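Local coordinates for protein branched-chain amino acid aminotransferase (Thermoproteus uzoniensis, PDB 5CE8) that probably transfers the amino group of leucine, isoleucine or valine to 2-oxoglutarate, using pyridoxal 5'-phosphate as cofactor, at residues E100-S111 with L122-F133. Residues are numbered along the deposited sequence; the frame is centred on the assembly and turned at random.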
loop_
_atom_site.group_PDB
_atom_site.type_symbol
_atom_site.label_atom_id
_atom_site.label_comp_id
_atom_site.label_asym_id
_atom_site.label_seq_id
_atom_site.Cartn_x
_atom_site.Cartn_y
_atom_site.Cartn_z
ATOM N N GLU A 100 -47.263 11.066 5.966
ATOM C CA GLU A 100 -46.140 11.820 6.589
ATOM C C GLU A 100 -44.804 11.281 6.028
ATOM O O GLU A 100 -44.780 10.211 5.449
ATOM C CB GLU A 100 -46.156 11.594 8.100
ATOM C CG GLU A 100 -45.667 10.181 8.524
ATOM C CD GLU A 100 -46.053 9.814 9.949
ATOM O OE1 GLU A 100 -45.336 10.110 10.900
ATOM O OE2 GLU A 100 -47.109 9.209 10.103
ATOM N N ASP A 101 -43.720 12.004 6.301
ATOM C CA ASP A 101 -42.342 11.652 5.856
ATOM C C ASP A 101 -41.936 10.317 6.487
ATOM O O ASP A 101 -42.155 10.056 7.711
ATOM C CB ASP A 101 -41.303 12.703 6.260
ATOM C CG ASP A 101 -41.485 14.013 5.575
ATOM O OD1 ASP A 101 -42.345 14.074 4.708
ATOM O OD2 ASP A 101 -40.796 15.002 5.980
ATOM N N LEU A 102 -41.414 9.464 5.624
ATOM C CA LEU A 102 -40.974 8.114 5.952
ATOM C C LEU A 102 -39.571 7.848 5.425
ATOM O O LEU A 102 -39.180 8.470 4.451
ATOM C CB LEU A 102 -41.850 7.101 5.255
ATOM C CG LEU A 102 -43.365 7.097 5.461
ATOM C CD1 LEU A 102 -43.993 5.986 4.569
ATOM C CD2 LEU A 102 -43.696 6.990 6.954
ATOM N N TYR A 103 -38.874 6.959 6.120
ATOM C CA TYR A 103 -37.741 6.210 5.620
ATOM C C TYR A 103 -38.210 4.773 5.451
ATOM O O TYR A 103 -38.766 4.156 6.348
ATOM C CB TYR A 103 -36.632 6.295 6.630
ATOM C CG TYR A 103 -35.347 5.677 6.182
ATOM C CD1 TYR A 103 -35.085 4.334 6.432
ATOM C CD2 TYR A 103 -34.377 6.430 5.532
ATOM C CE1 TYR A 103 -33.907 3.756 6.039
ATOM C CE2 TYR A 103 -33.175 5.848 5.121
ATOM C CZ TYR A 103 -32.931 4.534 5.432
ATOM O OH TYR A 103 -31.789 3.909 4.973
ATOM N N ILE A 104 -38.022 4.265 4.268
ATOM C CA ILE A 104 -38.356 2.911 3.887
ATOM C C ILE A 104 -37.043 2.025 3.757
ATOM O O ILE A 104 -36.074 2.381 3.045
ATOM C CB ILE A 104 -39.083 2.980 2.540
ATOM C CG1 ILE A 104 -40.433 3.793 2.658
ATOM C CG2 ILE A 104 -39.395 1.592 2.013
ATOM C CD1 ILE A 104 -40.745 4.528 1.361
ATOM N N ARG A 105 -37.011 0.930 4.484
ATOM C CA ARG A 105 -35.886 0.004 4.439
ATOM C C ARG A 105 -36.176 -1.378 3.798
ATOM O O ARG A 105 -36.826 -2.263 4.473
ATOM C CB ARG A 105 -35.499 -0.284 5.847
ATOM C CG ARG A 105 -34.388 -1.337 5.972
ATOM C CD ARG A 105 -33.071 -1.092 5.223
ATOM N NE ARG A 105 -32.368 0.167 5.442
ATOM C CZ ARG A 105 -31.514 0.436 6.418
ATOM N NH1 ARG A 105 -31.215 -0.407 7.417
ATOM N NH2 ARG A 105 -30.953 1.619 6.424
ATOM N N PRO A 106 -35.767 -1.562 2.534
ATOM C CA PRO A 106 -35.779 -2.894 1.921
ATOM C C PRO A 106 -34.535 -3.604 2.368
ATOM O O PRO A 106 -33.427 -3.017 2.274
ATOM C CB PRO A 106 -35.738 -2.640 0.421
ATOM C CG PRO A 106 -35.998 -1.280 0.244
ATOM C CD PRO A 106 -35.746 -0.521 1.528
ATOM N N VAL A 107 -34.685 -4.830 2.869
ATOM C CA VAL A 107 -33.622 -5.629 3.258
ATOM C C VAL A 107 -33.767 -7.012 2.647
ATOM O O VAL A 107 -34.800 -7.635 2.766
ATOM C CB VAL A 107 -33.382 -5.683 4.757
ATOM C CG1 VAL A 107 -34.573 -6.094 5.540
ATOM C CG2 VAL A 107 -32.178 -6.542 5.070
ATOM N N ALA A 108 -32.762 -7.410 1.886
ATOM C CA ALA A 108 -32.645 -8.727 1.301
ATOM C C ALA A 108 -31.606 -9.600 2.045
ATOM O O ALA A 108 -30.378 -9.231 2.090
ATOM C CB ALA A 108 -32.115 -8.601 -0.104
ATOM N N TYR A 109 -31.998 -10.833 2.382
ATOM C CA TYR A 109 -31.200 -11.714 3.301
ATOM C C TYR A 109 -31.708 -13.156 3.220
ATOM O O TYR A 109 -32.765 -13.412 2.682
ATOM C CB TYR A 109 -31.341 -11.205 4.755
ATOM C CG TYR A 109 -32.773 -11.309 5.143
ATOM C CD1 TYR A 109 -33.664 -10.313 4.787
ATOM C CD2 TYR A 109 -33.283 -12.480 5.652
ATOM C CE1 TYR A 109 -35.053 -10.420 5.079
ATOM C CE2 TYR A 109 -34.648 -12.583 5.966
ATOM C CZ TYR A 109 -35.555 -11.566 5.652
ATOM O OH TYR A 109 -36.964 -11.711 5.876
ATOM N N ILE A 110 -30.937 -14.103 3.760
ATOM C CA ILE A 110 -31.263 -15.469 3.667
ATOM C C ILE A 110 -32.118 -15.888 4.918
ATOM O O ILE A 110 -31.694 -15.675 6.037
ATOM C CB ILE A 110 -29.983 -16.304 3.496
ATOM C CG1 ILE A 110 -29.438 -16.060 2.083
ATOM C CG2 ILE A 110 -30.270 -17.804 3.742
ATOM C CD1 ILE A 110 -27.981 -16.411 1.895
ATOM N N SER A 111 -33.331 -16.409 4.687
ATOM C CA SER A 111 -34.212 -16.802 5.759
ATOM C C SER A 111 -33.913 -18.278 6.236
ATOM O O SER A 111 -34.347 -18.659 7.268
ATOM C CB SER A 111 -35.673 -16.597 5.305
ATOM O OG SER A 111 -35.925 -17.498 4.279
ATOM N N LEU A 122 -28.760 -20.410 -2.801
ATOM C CA LEU A 122 -29.803 -20.083 -1.842
ATOM C C LEU A 122 -30.612 -18.956 -2.388
ATOM O O LEU A 122 -30.163 -18.193 -3.246
ATOM C CB LEU A 122 -29.235 -19.690 -0.471
ATOM C CG LEU A 122 -28.457 -20.747 0.237
ATOM C CD1 LEU A 122 -27.649 -20.170 1.384
ATOM C CD2 LEU A 122 -29.411 -21.847 0.691
ATOM N N GLN A 123 -31.827 -18.823 -1.897
ATOM C CA GLN A 123 -32.685 -17.844 -2.502
ATOM C C GLN A 123 -33.006 -16.790 -1.426
ATOM O O GLN A 123 -33.297 -17.119 -0.336
ATOM C CB GLN A 123 -33.853 -18.569 -3.082
ATOM C CG GLN A 123 -34.931 -17.636 -3.540
ATOM C CD GLN A 123 -35.633 -18.183 -4.741
ATOM O OE1 GLN A 123 -34.992 -18.413 -5.765
ATOM N NE2 GLN A 123 -36.954 -18.367 -4.645
ATOM N N ALA A 124 -32.835 -15.522 -1.704
ATOM C CA ALA A 124 -33.088 -14.503 -0.659
ATOM C C ALA A 124 -34.545 -14.299 -0.348
ATOM O O ALA A 124 -35.393 -14.495 -1.236
ATOM C CB ALA A 124 -32.544 -13.146 -1.126
ATOM N N SER A 125 -34.809 -13.799 0.871
ATOM C CA SER A 125 -36.084 -13.159 1.202
ATOM C C SER A 125 -35.919 -11.643 1.122
ATOM O O SER A 125 -34.804 -11.132 1.256
ATOM C CB SER A 125 -36.544 -13.549 2.593
ATOM O OG SER A 125 -36.948 -14.894 2.680
ATOM N N VAL A 126 -37.019 -10.924 0.903
ATOM C CA VAL A 126 -37.021 -9.491 0.966
ATOM C C VAL A 126 -38.058 -9.025 1.992
ATOM O O VAL A 126 -39.159 -9.486 2.035
ATOM C CB VAL A 126 -37.202 -8.797 -0.355
ATOM C CG1 VAL A 126 -37.216 -7.269 -0.144
ATOM C CG2 VAL A 126 -36.076 -9.177 -1.320
ATOM N N ALA A 127 -37.643 -8.194 2.915
ATOM C CA ALA A 127 -38.594 -7.503 3.827
ATOM C C ALA A 127 -38.464 -6.026 3.582
ATOM O O ALA A 127 -37.312 -5.492 3.300
ATOM C CB ALA A 127 -38.288 -7.834 5.269
ATOM N N ILE A 128 -39.592 -5.353 3.687
ATOM C CA ILE A 128 -39.703 -3.922 3.429
ATOM C C ILE A 128 -40.572 -3.313 4.465
ATOM O O ILE A 128 -41.781 -3.599 4.585
ATOM C CB ILE A 128 -40.335 -3.526 2.122
ATOM C CG1 ILE A 128 -39.525 -3.941 0.944
ATOM C CG2 ILE A 128 -40.576 -2.000 2.063
ATOM C CD1 ILE A 128 -40.347 -4.102 -0.324
ATOM N N ALA A 129 -39.925 -2.450 5.206
ATOM C CA ALA A 129 -40.523 -1.661 6.274
ATOM C C ALA A 129 -40.480 -0.198 5.927
ATOM O O ALA A 129 -39.459 0.306 5.352
ATOM C CB ALA A 129 -39.751 -1.859 7.538
ATOM N N ALA A 130 -41.567 0.461 6.336
ATOM C CA ALA A 130 -41.810 1.899 6.176
ATOM C C ALA A 130 -42.034 2.529 7.539
ATOM O O ALA A 130 -42.950 2.126 8.233
ATOM C CB ALA A 130 -43.026 2.105 5.303
ATOM N N ILE A 131 -41.188 3.483 7.934
ATOM C CA ILE A 131 -41.220 4.025 9.222
ATOM C C ILE A 131 -41.253 5.574 9.233
ATOM O O ILE A 131 -40.543 6.236 8.458
ATOM C CB ILE A 131 -40.039 3.392 10.062
ATOM C CG1 ILE A 131 -38.961 4.392 10.467
ATOM C CG2 ILE A 131 -39.422 2.172 9.348
ATOM C CD1 ILE A 131 -37.933 3.824 11.438
ATOM N N PRO A 132 -42.000 6.164 10.182
ATOM C CA PRO A 132 -41.950 7.589 10.293
ATOM C C PRO A 132 -40.558 8.028 10.571
ATOM O O PRO A 132 -39.833 7.306 11.266
ATOM C CB PRO A 132 -42.824 7.879 11.499
ATOM C CG PRO A 132 -43.820 6.811 11.430
ATOM C CD PRO A 132 -43.044 5.596 11.044
ATOM N N PHE A 133 -40.150 9.167 10.002
ATOM C CA PHE A 133 -38.712 9.612 10.101
ATOM C C PHE A 133 -38.593 11.075 9.764
ATOM O O PHE A 133 -39.043 11.501 8.691
ATOM C CB PHE A 133 -37.827 8.789 9.132
ATOM C CG PHE A 133 -36.325 8.777 9.464
ATOM C CD1 PHE A 133 -35.845 8.112 10.590
ATOM C CD2 PHE A 133 -35.380 9.362 8.588
ATOM C CE1 PHE A 133 -34.466 8.033 10.854
ATOM C CE2 PHE A 133 -34.015 9.283 8.848
ATOM C CZ PHE A 133 -33.551 8.635 9.975
HETATM O O HOH W 1 -38.791 13.961 7.660
HETATM O O HOH W 2 -34.588 -16.754 2.044
#
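Leu122 packs against Ile110 just beyond the paired strands 102-109 and 125-132, Leu122 CD1 lying 3.8 Å from Ile110 CD1 and the side chains crossing at about a right angle. A water then bridges the loop ends, taking the N-H of Ser111 and donating to Gln123 O and Ser125 OG. Ser125 exchanges two backbone hydrogen bonds with Tyr109, and its CB sits off-centre over the Tyr109 ring, 4.2 Å from the centroid. With chi1 at 63°, between its own backbone N and carbonyl carbon, that ring folds back over strand 125-132. Ser125 OG is also bound to Asp18.

Val126 CG2 packs on Ala108 CB, on the face that Ile128 and Ala130 share with Ile104. Ala127 turns to the other face, beside Val107 CG1 and the Tyr109 ring; its carbonyl accepts Val107 N at 2.7 Å, nearly straight (168°). Ile128 CG1 lies 4.0 Å from Pro106 CB, while Ile128 CG2 meets Ile104 CG2 at 3.8 Å. Ala129 O takes Arg105 N almost end-on, whereas Ala129 N reaches Arg105 O from well above the carbonyl plane. Ala130 CB touches both Ile104 CG1 and Leu102 CD1. Ile131 makes the last reciprocal backbone pair, with Tyr103, and Phe133 N adds a single bond to Asp101 O. Phe133 presents its ring face to the edge of Tyr103, centroids 5.4 Å apart and planes at 50°; a second water joins its carbonyl to Asp101 OD2.

One face thus packs through apolar side chains on helix 82-95, while that of Tyr103, Arg105, Ala127 and Ala129 meets the second subunit. There Arg105, its NH2 bound in plane to Tyr103 OH (2.8 Å) and its NH1 to Asn37 and Tyr38 of the second subunit, ties the sheet to the interface near cofactor-binding Thr260.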